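Side-chain contacts in phosphonate monoester hydrolase (Ruegeria pomeroyi, PDB 4UPK), which is a sulfatase-family hydrolase of the alkaline phosphatase clan, with a large mixed beta sheet flanked by helices and four chains in its assembly: residues Leu107-Pro112 / Pro153-His158; Arg138-Asp141 / Ala146-Thr149; Pro268-Glu273 / Pro282-Ser287; Gly353-Trp358 / Thr362-Ala367. One frame throughout, in Å; residues are numbered along the deposited sequence.

Contact 1: Leu107-Pro112 / Pro153-His158; sequences LRHDTP and PMRGFH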
loop_
_atom_site.group_PDB
_atom_site.type_symbol
_atom_site.label_atom_id
_atom_site.label_comp_id
_atom_site.label_asym_id
_atom_site.label_seq_id
_atom_site.Cartn_x
_atom_site.Cartn_y
_atom_site.Cartn_z
ATOM N N LEU A 107 -1.762 -14.219 -9.288
ATOM C CA LEU A 107 -1.067 -13.226 -10.089
ATOM C C LEU A 107 -0.802 -12.052 -9.138
ATOM O O LEU A 107 -1.714 -11.688 -8.383
ATOM C CB LEU A 107 -1.962 -12.783 -11.268
ATOM C CG LEU A 107 -1.393 -11.752 -12.251
ATOM C CD1 LEU A 107 -0.329 -12.371 -13.151
ATOM C CD2 LEU A 107 -2.506 -11.179 -13.109
ATOM N N ARG A 108 0.447 -11.496 -9.128
ATOM C CA ARG A 108 0.836 -10.346 -8.286
ATOM C C ARG A 108 -0.198 -9.203 -8.460
ATOM O O ARG A 108 -0.610 -8.905 -9.586
ATOM C CB ARG A 108 2.223 -9.817 -8.678
ATOM C CG ARG A 108 3.419 -10.638 -8.238
ATOM C CD ARG A 108 4.674 -9.911 -8.710
ATOM N NE ARG A 108 5.892 -10.691 -8.501
ATOM C CZ ARG A 108 6.654 -10.622 -7.415
ATOM N NH1 ARG A 108 6.327 -9.808 -6.418
ATOM N NH2 ARG A 108 7.726 -11.386 -7.302
ATOM N N HIS A 109 -0.619 -8.580 -7.354
ATOM C CA HIS A 109 -1.610 -7.504 -7.402
ATOM C C HIS A 109 -1.170 -6.274 -8.195
ATOM O O HIS A 109 -2.004 -5.636 -8.838
ATOM C CB HIS A 109 -2.065 -7.099 -6.002
ATOM C CG HIS A 109 -3.428 -6.473 -5.998
ATOM N ND1 HIS A 109 -4.545 -7.168 -6.448
ATOM C CD2 HIS A 109 -3.819 -5.247 -5.574
ATOM C CE1 HIS A 109 -5.566 -6.339 -6.307
ATOM N NE2 HIS A 109 -5.184 -5.177 -5.771
ATOM N N ASP A 110 0.130 -5.950 -8.150
ATOM C CA ASP A 110 0.701 -4.787 -8.823
ATOM C C ASP A 110 1.126 -5.043 -10.291
ATOM O O ASP A 110 1.779 -4.183 -10.892
ATOM C CB ASP A 110 1.832 -4.183 -7.968
ATOM C CG ASP A 110 3.005 -5.099 -7.657
ATOM O OD1 ASP A 110 2.936 -6.309 -7.993
ATOM O OD2 ASP A 110 4.000 -4.610 -7.096
ATOM N N THR A 111 0.714 -6.191 -10.873
ATOM C CA THR A 111 1.017 -6.532 -12.265
ATOM C C THR A 111 0.201 -5.643 -13.209
ATOM O O THR A 111 -1.027 -5.706 -13.177
ATOM C CB THR A 111 0.797 -8.039 -12.558
ATOM O OG1 THR A 111 1.573 -8.801 -11.640
ATOM C CG2 THR A 111 1.198 -8.427 -13.970
ATOM N N PRO A 112 0.854 -4.820 -14.055
ATOM C CA PRO A 112 0.095 -3.996 -14.994
ATOM C C PRO A 112 -0.685 -4.863 -15.983
ATOM O O PRO A 112 -0.194 -5.892 -16.436
ATOM C CB PRO A 112 1.182 -3.164 -15.690
ATOM C CG PRO A 112 2.363 -3.247 -14.813
ATOM C CD PRO A 112 2.302 -4.610 -14.224
ATOM N N PRO A 153 -12.945 -11.801 -11.492
ATOM C CA PRO A 153 -12.492 -10.738 -12.412
ATOM C C PRO A 153 -11.236 -9.981 -11.965
ATOM O O PRO A 153 -11.070 -9.627 -10.794
ATOM C CB PRO A 153 -13.707 -9.816 -12.534
ATOM C CG PRO A 153 -14.461 -10.028 -11.271
ATOM C CD PRO A 153 -14.270 -11.471 -10.917
ATOM N N MET A 154 -10.371 -9.719 -12.946
ATOM C CA MET A 154 -9.104 -9.021 -12.835
ATOM C C MET A 154 -9.313 -7.558 -12.420
ATOM O O MET A 154 -10.249 -6.902 -12.884
ATOM C CB MET A 154 -8.384 -9.094 -14.192
ATOM C CG MET A 154 -6.988 -8.546 -14.195
ATOM S SD MET A 154 -6.240 -8.741 -15.828
ATOM C CE MET A 154 -5.210 -10.137 -15.553
ATOM N N ARG A 155 -8.413 -7.069 -11.542
ATOM C CA ARG A 155 -8.302 -5.710 -11.033
ATOM C C ARG A 155 -8.317 -4.718 -12.210
ATOM O O ARG A 155 -7.530 -4.865 -13.156
ATOM C CB ARG A 155 -6.973 -5.582 -10.258
ATOM C CG ARG A 155 -6.690 -4.201 -9.693
ATOM C CD ARG A 155 -5.242 -4.010 -9.297
ATOM N NE ARG A 155 -5.043 -2.656 -8.779
ATOM C CZ ARG A 155 -3.933 -2.219 -8.193
ATOM N NH1 ARG A 155 -2.890 -3.029 -8.041
ATOM N NH2 ARG A 155 -3.859 -0.972 -7.743
ATOM N N GLY A 156 -9.218 -3.736 -12.134
ATOM C CA GLY A 156 -9.365 -2.723 -13.166
ATOM C C GLY A 156 -10.601 -2.926 -14.014
ATOM O O GLY A 156 -11.169 -1.952 -14.506
ATOM N N PHE A 157 -11.035 -4.190 -14.197
ATOM C CA PHE A 157 -12.227 -4.504 -14.984
ATOM C C PHE A 157 -13.488 -4.198 -14.222
ATOM O O PHE A 157 -13.605 -4.526 -13.037
ATOM C CB PHE A 157 -12.236 -5.964 -15.478
ATOM C CG PHE A 157 -11.456 -6.218 -16.748
ATOM C CD1 PHE A 157 -11.982 -5.873 -17.990
ATOM C CD2 PHE A 157 -10.197 -6.799 -16.704
ATOM C CE1 PHE A 157 -11.254 -6.091 -19.171
ATOM C CE2 PHE A 157 -9.469 -7.023 -17.883
ATOM C CZ PHE A 157 -10.007 -6.672 -19.111
ATOM N N HIS A 158 -14.431 -3.547 -14.906
ATOM C CA HIS A 158 -15.712 -3.215 -14.335
ATOM C C HIS A 158 -16.692 -4.220 -14.928
ATOM O O HIS A 158 -16.965 -4.220 -16.132
ATOM C CB HIS A 158 -16.112 -1.763 -14.601
ATOM C CG HIS A 158 -17.246 -1.309 -13.734
ATOM N ND1 HIS A 158 -17.018 -0.620 -12.553
ATOM C CD2 HIS A 158 -18.580 -1.471 -13.897
ATOM C CE1 HIS A 158 -18.215 -0.371 -12.042
ATOM N NE2 HIS A 158 -19.189 -0.855 -12.822
#
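The guanidinium of Arg155 lies flat against the imidazole of His109 in a strongly offset stack, the planes being just 12° apart and the centres 4.5 Å from each other. Arg155 CD sits over the ring, toward its rim, and makes a CH-pi contact, 4.0 Å from the centroid of the His109 ring, while Arg155 NH1 lies farther out, beyond the CD2 corner, 3.4 Å from His109 CD2. Arg155 CG leaves anti to the backbone N (chi1 178°) and the chain stays extended as far as NE, which carries the flat group across to the other loop. Arg155 NH1 also donates to His109 O at 2.9 Å, with an N-H...O angle of 149°. The acceptor is in the guanidinium plane, but the donor stands above the carbonyl plane and so misses the oxygen's lone pairs. Stack and bond together probably restrain the rotation of the guanidinium. A second, apolar touch joins Leu107 CD2 to Met154 CE at 3.8 Å, where the methionine chain is bent at chi3. Around the contact, His109 N is bonded to Asp136, and Arg108 forms a salt bridge with Asp518 of a second subunit. Each partner of the stack is the second residue of a beta turn. Arg108-Thr111 is type I, with Arg108 O accepting both Thr111 N and Thr111 OG1; Met154-Phe157 is type II, with Gly156 in the third place that glycine classically fills. Two turn corners meeting in this way pin the loop before helix 114-120 to the one entering strand 158-162 of the mixed sheet.

Contact 2: Arg138-Asp141 / Ala146-Thr149; sequences RAYD and ALKT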
loop_
_atom_site.group_PDB
_atom_site.type_symbol
_atom_site.label_atom_id
_atom_site.label_comp_id
_atom_site.label_asym_id
_atom_site.label_seq_id
_atom_site.Cartn_x
_atom_site.Cartn_y
_atom_site.Cartn_z
ATOM N N ARG A 138 -2.072 -11.479 -0.732
ATOM C CA ARG A 138 -1.474 -10.335 -0.038
ATOM C C ARG A 138 -2.354 -9.070 -0.142
ATOM O O ARG A 138 -2.239 -8.180 0.696
ATOM C CB ARG A 138 -0.059 -10.051 -0.580
ATOM C CG ARG A 138 0.904 -11.243 -0.488
ATOM C CD ARG A 138 2.224 -11.035 -1.234
ATOM N NE ARG A 138 2.012 -10.730 -2.650
ATOM C CZ ARG A 138 2.926 -10.205 -3.460
ATOM N NH1 ARG A 138 4.150 -9.940 -3.012
ATOM N NH2 ARG A 138 2.624 -9.935 -4.722
ATOM N N ALA A 139 -3.229 -8.995 -1.167
ATOM C CA ALA A 139 -4.114 -7.851 -1.423
ATOM C C ALA A 139 -5.518 -7.956 -0.814
ATOM O O ALA A 139 -6.274 -6.974 -0.870
ATOM C CB ALA A 139 -4.223 -7.617 -2.917
ATOM N N TYR A 140 -5.880 -9.131 -0.251
ATOM C CA TYR A 140 -7.214 -9.367 0.313
ATOM C C TYR A 140 -7.209 -10.003 1.704
ATOM O O TYR A 140 -6.238 -10.660 2.082
ATOM C CB TYR A 140 -8.009 -10.294 -0.624
ATOM C CG TYR A 140 -8.393 -9.699 -1.955
ATOM C CD1 TYR A 140 -7.548 -9.807 -3.058
ATOM C CD2 TYR A 140 -9.651 -9.137 -2.149
ATOM C CE1 TYR A 140 -7.919 -9.304 -4.305
ATOM C CE2 TYR A 140 -10.037 -8.642 -3.394
ATOM C CZ TYR A 140 -9.169 -8.732 -4.471
ATOM O OH TYR A 140 -9.543 -8.244 -5.697
ATOM N N ASP A 141 -8.353 -9.878 2.435
ATOM C CA ASP A 141 -8.577 -10.550 3.724
ATOM C C ASP A 141 -8.629 -12.060 3.413
ATOM O O ASP A 141 -9.143 -12.433 2.355
ATOM C CB ASP A 141 -9.905 -10.089 4.376
ATOM C CG ASP A 141 -10.333 -10.913 5.582
ATOM O OD1 ASP A 141 -9.572 -10.956 6.578
ATOM O OD2 ASP A 141 -11.419 -11.518 5.528
ATOM N N ALA A 146 -13.141 -13.282 -3.246
ATOM C CA ALA A 146 -12.143 -13.152 -4.321
ATOM C C ALA A 146 -11.014 -14.188 -4.255
ATOM O O ALA A 146 -10.382 -14.469 -5.283
ATOM C CB ALA A 146 -11.549 -11.762 -4.320
ATOM N N LEU A 147 -10.755 -14.741 -3.042
ATOM C CA LEU A 147 -9.728 -15.758 -2.813
ATOM C C LEU A 147 -10.309 -17.192 -2.788
ATOM O O LEU A 147 -9.598 -18.131 -2.449
ATOM C CB LEU A 147 -8.923 -15.444 -1.518
ATOM C CG LEU A 147 -8.132 -14.122 -1.463
ATOM C CD1 LEU A 147 -7.444 -13.987 -0.133
ATOM C CD2 LEU A 147 -7.093 -14.033 -2.602
ATOM N N LYS A 148 -11.596 -17.351 -3.121
ATOM C CA LYS A 148 -12.263 -18.664 -3.113
ATOM C C LYS A 148 -12.515 -19.225 -4.513
ATOM O O LYS A 148 -12.920 -20.373 -4.657
ATOM C CB LYS A 148 -13.545 -18.629 -2.269
ATOM C CG LYS A 148 -13.264 -18.569 -0.789
ATOM C CD LYS A 148 -14.530 -18.792 0.026
ATOM C CE LYS A 148 -14.271 -18.576 1.499
ATOM N NZ LYS A 148 -13.991 -17.146 1.814
ATOM N N THR A 149 -12.227 -18.426 -5.542
ATOM C CA THR A 149 -12.407 -18.821 -6.940
ATOM C C THR A 149 -11.291 -18.298 -7.846
ATOM O O THR A 149 -10.859 -17.158 -7.678
ATOM C CB THR A 149 -13.822 -18.426 -7.440
ATOM O OG1 THR A 149 -13.986 -18.894 -8.777
ATOM C CG2 THR A 149 -14.097 -16.912 -7.362
#
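Ala146 CB rests over one face of the Tyr140 ring, 3.9 Å from the ring centroid and 24° off the ring normal, which qualifies as a CH-pi contact. The methyl is displaced toward the rim: its closest ring atom is Tyr140 CE2, at 3.6 Å from Ala146 CB, with CD2 and CZ a little farther off. Leu147 takes up the root of the same side chain. Its CD1 packs against Tyr140 CB at 3.8 Å and also touches the backbone, 3.4 Å from Asp141 O, whereas CD2 lies obliquely to the ring. Because chi2 of Leu147 is 179°, CD1 is the branch that reaches farthest from the backbone and makes both of these touches. Tyr140, for its part, has CG anti to the carbonyl carbon (chi1 -68°), and this sends the ring alongside the 3-10 turn that carries Ala146 and Leu147. The backbones themselves stay well apart, the nearest alpha carbons, those of Tyr140 and Leu147, being 7.5 Å from each other. In the next shell, Asp144 accepts a hydrogen bond from Ala146 N and so helps to place the turn, Gln135 touches Tyr140, and Phe152 touches Ala146. Leu147 also packs on Ile526 of a second subunit, so the loop between strands 125-127 and 158-162 is part of a subunit interface. No hydrogen bond or salt bridge crosses between the two segments; methyl groups meet a ring, a methylene and one backbone carbonyl oxygen, which implies that cohesion here probably rests on dispersion and complementary shape, with little directional preference beyond the alanine methyl lying over the ring face.

Contact 3: Pro268-Glu273 / Pro282-Ser287; sequences PGRDDE and PATRYS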
loop_
_atom_site.group_PDB
_atom_site.type_symbol
_atom_site.label_atom_id
_atom_site.label_comp_id
_atom_site.label_asym_id
_atom_site.label_seq_id
_atom_site.Cartn_x
_atom_site.Cartn_y
_atom_site.Cartn_z
ATOM N N PRO A 268 -2.155 -44.677 -35.316
ATOM C CA PRO A 268 -3.211 -45.694 -35.171
ATOM C C PRO A 268 -3.723 -45.995 -33.746
ATOM O O PRO A 268 -4.920 -46.100 -33.529
ATOM C CB PRO A 268 -2.648 -46.919 -35.903
ATOM C CG PRO A 268 -1.640 -46.357 -36.868
ATOM C CD PRO A 268 -1.052 -45.161 -36.176
ATOM N N GLY A 269 -2.817 -46.161 -32.804
ATOM C CA GLY A 269 -3.188 -46.509 -31.440
ATOM C C GLY A 269 -2.611 -45.578 -30.408
ATOM O O GLY A 269 -1.738 -44.769 -30.723
ATOM N N ARG A 270 -3.110 -45.696 -29.175
ATOM C CA ARG A 270 -2.709 -44.890 -28.024
ATOM C C ARG A 270 -1.254 -45.138 -27.684
ATOM O O ARG A 270 -0.545 -44.206 -27.326
ATOM C CB ARG A 270 -3.621 -45.192 -26.803
ATOM C CG ARG A 270 -5.030 -44.626 -26.972
ATOM C CD ARG A 270 -5.960 -45.034 -25.843
ATOM N NE ARG A 270 -5.735 -44.262 -24.616
ATOM C CZ ARG A 270 -6.307 -43.087 -24.341
ATOM N NH1 ARG A 270 -7.120 -42.516 -25.217
ATOM N NH2 ARG A 270 -6.065 -42.477 -23.190
ATOM N N ASP A 271 -0.813 -46.412 -27.790
ATOM C CA ASP A 271 0.568 -46.784 -27.513
ATOM C C ASP A 271 1.544 -46.218 -28.529
ATOM O O ASP A 271 2.702 -46.078 -28.173
ATOM C CB ASP A 271 0.753 -48.304 -27.304
ATOM C CG ASP A 271 0.355 -49.190 -28.467
ATOM O OD1 ASP A 271 -0.676 -48.896 -29.114
ATOM O OD2 ASP A 271 1.028 -50.231 -28.679
ATOM N N ASP A 272 1.100 -45.866 -29.761
ATOM C CA ASP A 272 1.949 -45.264 -30.822
ATOM C C ASP A 272 2.229 -43.833 -30.475
ATOM O O ASP A 272 3.323 -43.332 -30.737
ATOM C CB ASP A 272 1.262 -45.291 -32.200
ATOM C CG ASP A 272 0.868 -46.671 -32.679
ATOM O OD1 ASP A 272 1.640 -47.625 -32.446
ATOM O OD2 ASP A 272 -0.212 -46.799 -33.283
ATOM N N GLU A 273 1.213 -43.176 -29.905
ATOM C CA GLU A 273 1.252 -41.795 -29.453
ATOM C C GLU A 273 2.241 -41.609 -28.307
ATOM O O GLU A 273 3.076 -40.695 -28.330
ATOM C CB GLU A 273 -0.177 -41.326 -29.057
ATOM C CG GLU A 273 -1.080 -40.975 -30.231
ATOM C CD GLU A 273 -0.562 -40.019 -31.296
ATOM O OE1 GLU A 273 0.414 -39.278 -31.043
ATOM O OE2 GLU A 273 -1.177 -39.974 -32.383
ATOM N N PRO A 282 0.529 -39.724 -19.640
ATOM C CA PRO A 282 -0.383 -38.913 -18.804
ATOM C C PRO A 282 -1.216 -37.887 -19.588
ATOM O O PRO A 282 -2.344 -37.621 -19.203
ATOM C CB PRO A 282 0.575 -38.224 -17.827
ATOM C CG PRO A 282 1.786 -39.119 -17.772
ATOM C CD PRO A 282 1.931 -39.559 -19.189
ATOM N N ALA A 283 -0.665 -37.335 -20.689
ATOM C CA ALA A 283 -1.325 -36.363 -21.544
ATOM C C ALA A 283 -2.535 -36.919 -22.303
ATOM O O ALA A 283 -3.533 -36.211 -22.413
ATOM C CB ALA A 283 -0.323 -35.713 -22.492
ATOM N N THR A 284 -2.494 -38.184 -22.796
ATOM C CA THR A 284 -3.685 -38.773 -23.445
ATOM C C THR A 284 -4.668 -39.260 -22.352
ATOM O O THR A 284 -5.822 -39.534 -22.651
ATOM C CB THR A 284 -3.334 -39.940 -24.443
ATOM O OG1 THR A 284 -2.543 -40.937 -23.793
ATOM C CG2 THR A 284 -2.646 -39.467 -25.691
ATOM N N ARG A 285 -4.201 -39.400 -21.102
ATOM C CA ARG A 285 -5.010 -39.910 -19.991
ATOM C C ARG A 285 -5.657 -38.803 -19.146
ATOM O O ARG A 285 -6.547 -39.111 -18.362
ATOM C CB ARG A 285 -4.164 -40.853 -19.108
ATOM C CG ARG A 285 -4.132 -42.325 -19.568
ATOM C CD ARG A 285 -2.849 -43.073 -19.183
ATOM N NE ARG A 285 -2.328 -42.675 -17.871
ATOM C CZ ARG A 285 -1.038 -42.596 -17.552
ATOM N NH1 ARG A 285 -0.102 -42.936 -18.436
ATOM N NH2 ARG A 285 -0.673 -42.194 -16.339
ATOM N N TYR A 286 -5.220 -37.525 -19.325
ATOM C CA TYR A 286 -5.672 -36.319 -18.601
ATOM C C TYR A 286 -7.136 -35.982 -18.900
ATOM O O TYR A 286 -7.889 -35.707 -17.959
ATOM C CB TYR A 286 -4.736 -35.136 -18.934
ATOM C CG TYR A 286 -4.943 -33.874 -18.115
ATOM C CD1 TYR A 286 -4.303 -33.698 -16.895
ATOM C CD2 TYR A 286 -5.722 -32.826 -18.595
ATOM C CE1 TYR A 286 -4.480 -32.536 -16.147
ATOM C CE2 TYR A 286 -5.920 -31.669 -17.846
ATOM C CZ TYR A 286 -5.287 -31.523 -16.630
ATOM O OH TYR A 286 -5.459 -30.365 -15.914
ATOM N N SER A 287 -7.523 -35.979 -20.204
ATOM C CA SER A 287 -8.885 -35.709 -20.705
ATOM C C SER A 287 -9.349 -36.848 -21.598
ATOM O O SER A 287 -8.530 -37.609 -22.118
ATOM C CB SER A 287 -8.942 -34.395 -21.482
ATOM O OG SER A 287 -8.766 -33.267 -20.639
#
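Arg270 sets out with CG anti to its own carbonyl carbon (chi1 -72°), runs straight at chi2 and then bends at chi3 (77°), which swings the guanidinium toward the backbone of Thr284. Arg270 NH2 donates to Thr284 O at 3.0 Å, and the N-H...O angle of 136° shows a bond well short of straight. Two further tests agree: the nitrogen stands high above the carbonyl plane, away from the lone pairs, and the oxygen is tilted out of the guanidinium plane. Thr284 OG1 lies over one face of that guanidinium, 3.9 Å from Arg270 NH2, and is bonded instead to Phe280 O and Gly281 O one turn back in its own helix, as helical threonines often are. Arg285 CG meets the edge of the group, 4.1 Å from Arg270 NH2. The contact thus ties together two short consecutive helices, 270-275 and 280-286, with the arginine at the start of the first reaching a carbonyl in the last turn of the second, where the helix dipole would probably favour a positive group. Gly269 is the N-cap of the first helix, and Gly269 N donates to Asp272 OD2 at 2.7 Å; this supplies the half of a capping box in which the side chain of the third helical residue holds the N-cap amide. Arg270 also touches a crystal neighbour, so its exact pose may owe something to the lattice. The two arginines keep their charged ends apart, Arg270 NH2 and Arg285 NE being 6.5 Å from each other, and Arg285 is engaged in a salt bridge with Glu449.

Contact 4: Gly353-Trp358 / Thr362-Ala367; sequences GDRHSW and TVYDAA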
loop_
_atom_site.group_PDB
_atom_site.type_symbol
_atom_site.label_atom_id
_atom_site.label_comp_id
_atom_site.label_asym_id
_atom_site.label_seq_id
_atom_site.Cartn_x
_atom_site.Cartn_y
_atom_site.Cartn_z
ATOM N N GLY A 353 -9.614 -34.733 -30.097
ATOM C CA GLY A 353 -9.400 -36.123 -30.481
ATOM C C GLY A 353 -8.092 -36.334 -31.208
ATOM O O GLY A 353 -7.649 -37.476 -31.349
ATOM N N ASP A 354 -7.478 -35.229 -31.703
ATOM C CA ASP A 354 -6.198 -35.281 -32.402
ATOM C C ASP A 354 -5.168 -35.874 -31.466
ATOM O O ASP A 354 -5.117 -35.482 -30.296
ATOM C CB ASP A 354 -5.739 -33.875 -32.870
ATOM C CG ASP A 354 -6.412 -33.342 -34.125
ATOM O OD1 ASP A 354 -7.328 -34.014 -34.643
ATOM O OD2 ASP A 354 -6.028 -32.243 -34.583
ATOM N N ARG A 355 -4.367 -36.845 -31.973
ATOM C CA ARG A 355 -3.272 -37.518 -31.249
ATOM C C ARG A 355 -3.754 -38.258 -29.985
ATOM O O ARG A 355 -3.037 -38.306 -28.978
ATOM C CB ARG A 355 -2.117 -36.524 -30.930
ATOM C CG ARG A 355 -1.729 -35.583 -32.078
ATOM C CD ARG A 355 -1.387 -36.338 -33.366
ATOM N NE ARG A 355 -0.270 -37.267 -33.155
ATOM C CZ ARG A 355 1.014 -36.940 -33.258
ATOM N NH1 ARG A 355 1.369 -35.708 -33.605
ATOM N NH2 ARG A 355 1.953 -37.845 -33.031
ATOM N N HIS A 356 -4.982 -38.794 -30.044
ATOM C CA HIS A 356 -5.702 -39.537 -28.986
ATOM C C HIS A 356 -5.864 -38.729 -27.696
ATOM O O HIS A 356 -5.881 -39.301 -26.608
ATOM C CB HIS A 356 -5.091 -40.938 -28.764
ATOM C CG HIS A 356 -5.142 -41.802 -29.982
ATOM N ND1 HIS A 356 -6.242 -42.584 -30.258
ATOM C CD2 HIS A 356 -4.232 -41.963 -30.970
ATOM C CE1 HIS A 356 -5.963 -43.215 -31.389
ATOM N NE2 HIS A 356 -4.765 -42.863 -31.859
ATOM N N SER A 357 -5.986 -37.392 -27.837
ATOM C CA SER A 357 -6.097 -36.476 -26.719
ATOM C C SER A 357 -7.168 -35.400 -26.899
ATOM O O SER A 357 -7.588 -35.125 -28.026
ATOM C CB SER A 357 -4.738 -35.875 -26.368
ATOM O OG SER A 357 -4.244 -35.117 -27.450
ATOM N N TRP A 358 -7.625 -34.821 -25.770
ATOM C CA TRP A 358 -8.660 -33.800 -25.693
ATOM C C TRP A 358 -8.153 -32.701 -24.793
ATOM O O TRP A 358 -7.266 -32.943 -23.967
ATOM C CB TRP A 358 -9.957 -34.413 -25.135
ATOM C CG TRP A 358 -10.551 -35.438 -26.055
ATOM C CD1 TRP A 358 -10.142 -36.730 -26.204
ATOM C CD2 TRP A 358 -11.540 -35.209 -27.063
ATOM N NE1 TRP A 358 -10.802 -37.315 -27.250
ATOM C CE2 TRP A 358 -11.707 -36.423 -27.763
ATOM C CE3 TRP A 358 -12.323 -34.097 -27.434
ATOM C CZ2 TRP A 358 -12.641 -36.570 -28.794
ATOM C CZ3 TRP A 358 -13.239 -34.238 -28.469
ATOM C CH2 TRP A 358 -13.384 -35.459 -29.143
ATOM N N THR A 362 -1.139 -30.276 -23.312
ATOM C CA THR A 362 -0.219 -30.957 -24.224
ATOM C C THR A 362 0.745 -29.941 -24.856
ATOM O O THR A 362 0.711 -28.757 -24.506
ATOM C CB THR A 362 -0.991 -31.840 -25.240
ATOM O OG1 THR A 362 -0.054 -32.622 -25.964
ATOM C CG2 THR A 362 -1.848 -31.032 -26.200
ATOM N N VAL A 363 1.584 -30.412 -25.805
ATOM C CA VAL A 363 2.626 -29.625 -26.482
ATOM C C VAL A 363 2.386 -29.461 -27.993
ATOM O O VAL A 363 3.162 -28.761 -28.645
ATOM C CB VAL A 363 4.052 -30.166 -26.164
ATOM C CG1 VAL A 363 4.338 -30.112 -24.666
ATOM C CG2 VAL A 363 4.251 -31.585 -26.709
ATOM N N TYR A 364 1.339 -30.116 -28.549
ATOM C CA TYR A 364 1.034 -29.997 -29.977
ATOM C C TYR A 364 0.364 -28.671 -30.302
ATOM O O TYR A 364 -0.378 -28.129 -29.468
ATOM C CB TYR A 364 0.227 -31.204 -30.519
ATOM C CG TYR A 364 0.978 -32.515 -30.473
ATOM C CD1 TYR A 364 2.250 -32.636 -31.045
ATOM C CD2 TYR A 364 0.420 -33.641 -29.867
ATOM C CE1 TYR A 364 2.944 -33.843 -31.012
ATOM C CE2 TYR A 364 1.098 -34.861 -29.852
ATOM C CZ TYR A 364 2.360 -34.957 -30.427
ATOM O OH TYR A 364 3.047 -36.148 -30.387
ATOM N N ASP A 365 0.641 -28.155 -31.518
ATOM C CA ASP A 365 0.169 -26.872 -32.038
ATOM C C ASP A 365 -1.328 -26.611 -31.923
ATOM O O ASP A 365 -1.707 -25.483 -31.601
ATOM C CB ASP A 365 0.682 -26.619 -33.475
ATOM C CG ASP A 365 2.182 -26.349 -33.578
ATOM O OD1 ASP A 365 2.831 -26.106 -32.520
ATOM O OD2 ASP A 365 2.703 -26.339 -34.707
ATOM N N ALA A 366 -2.177 -27.645 -32.151
ATOM C CA ALA A 366 -3.639 -27.525 -32.070
ATOM C C ALA A 366 -4.127 -26.972 -30.709
ATOM O O ALA A 366 -5.156 -26.307 -30.660
ATOM C CB ALA A 366 -4.311 -28.857 -32.409
ATOM N N ALA A 367 -3.335 -27.176 -29.636
ATOM C CA ALA A 367 -3.638 -26.671 -28.288
ATOM C C ALA A 367 -3.323 -25.160 -28.119
ATOM O O ALA A 367 -3.801 -24.558 -27.158
ATOM C CB ALA A 367 -2.875 -27.486 -27.250
HETATM O O HOH W 1 4.882 -37.393 -32.060
HETATM O O HOH W 2 -1.470 -34.785 -27.096
#
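Arg355 lays its guanidinium on the ring of Tyr364, the planes 24° apart and the centres separated by 4.3 Å, in an off-centre cation-pi stack. Arg355 NH1 stands over the ring near its rim, 3.4 Å from Tyr364 CZ. Arg355 is bent at both chi2 (-55°) and chi3 (-59°), which folds it back so that Arg355 CG comes to the same side of the ring, 3.6 Å from Tyr364 CD2. Arg355 NH2 is 3.3 Å from Tyr364 OH, but the angle is too poor for a hydrogen bond. A water joins the two instead, accepting from Arg355 NH2 at 3.1 Å and donating to Tyr364 OH at 2.8 Å. This buried contact lies in the loop between strands 340-346 and 372-375, antiparallel neighbours in the central mixed sheet of this sulfatase-family fold. A second water spans the loop, donating to Ser357 OG, which itself bonds Asp354 O, and linking to Thr362 OG1 at 2.8 Å. The arginine's charge is met by a salt bridge to Glu273, with NH1 also bonded to Glu488 O, and Phe489 supplies another cation-pi partner.

How the contacts relate
Along the chain contact 2 falls between the two segments of contact 1, and contacts 3 and 4 follow in turn, all within the sulfatase-like part of the chain. They form two clusters. Contacts 1 and 2, with centres 12 Å apart, touch where His109 packs on Ala139, and both reach a second subunit. Contacts 3 and 4, with centres 10 Å apart, are joined by a salt bridge from Arg355 NH2 to Glu273 OE1 of 2.9 Å, which couples helix 270-275 to the loop between strands 340-346 and 372-375. Contacts 1 and 4 lie on opposite sides of the chain's centre, their centres 31 Å apart. One cluster therefore adjoins a subunit interface, while the other packs within a single chain.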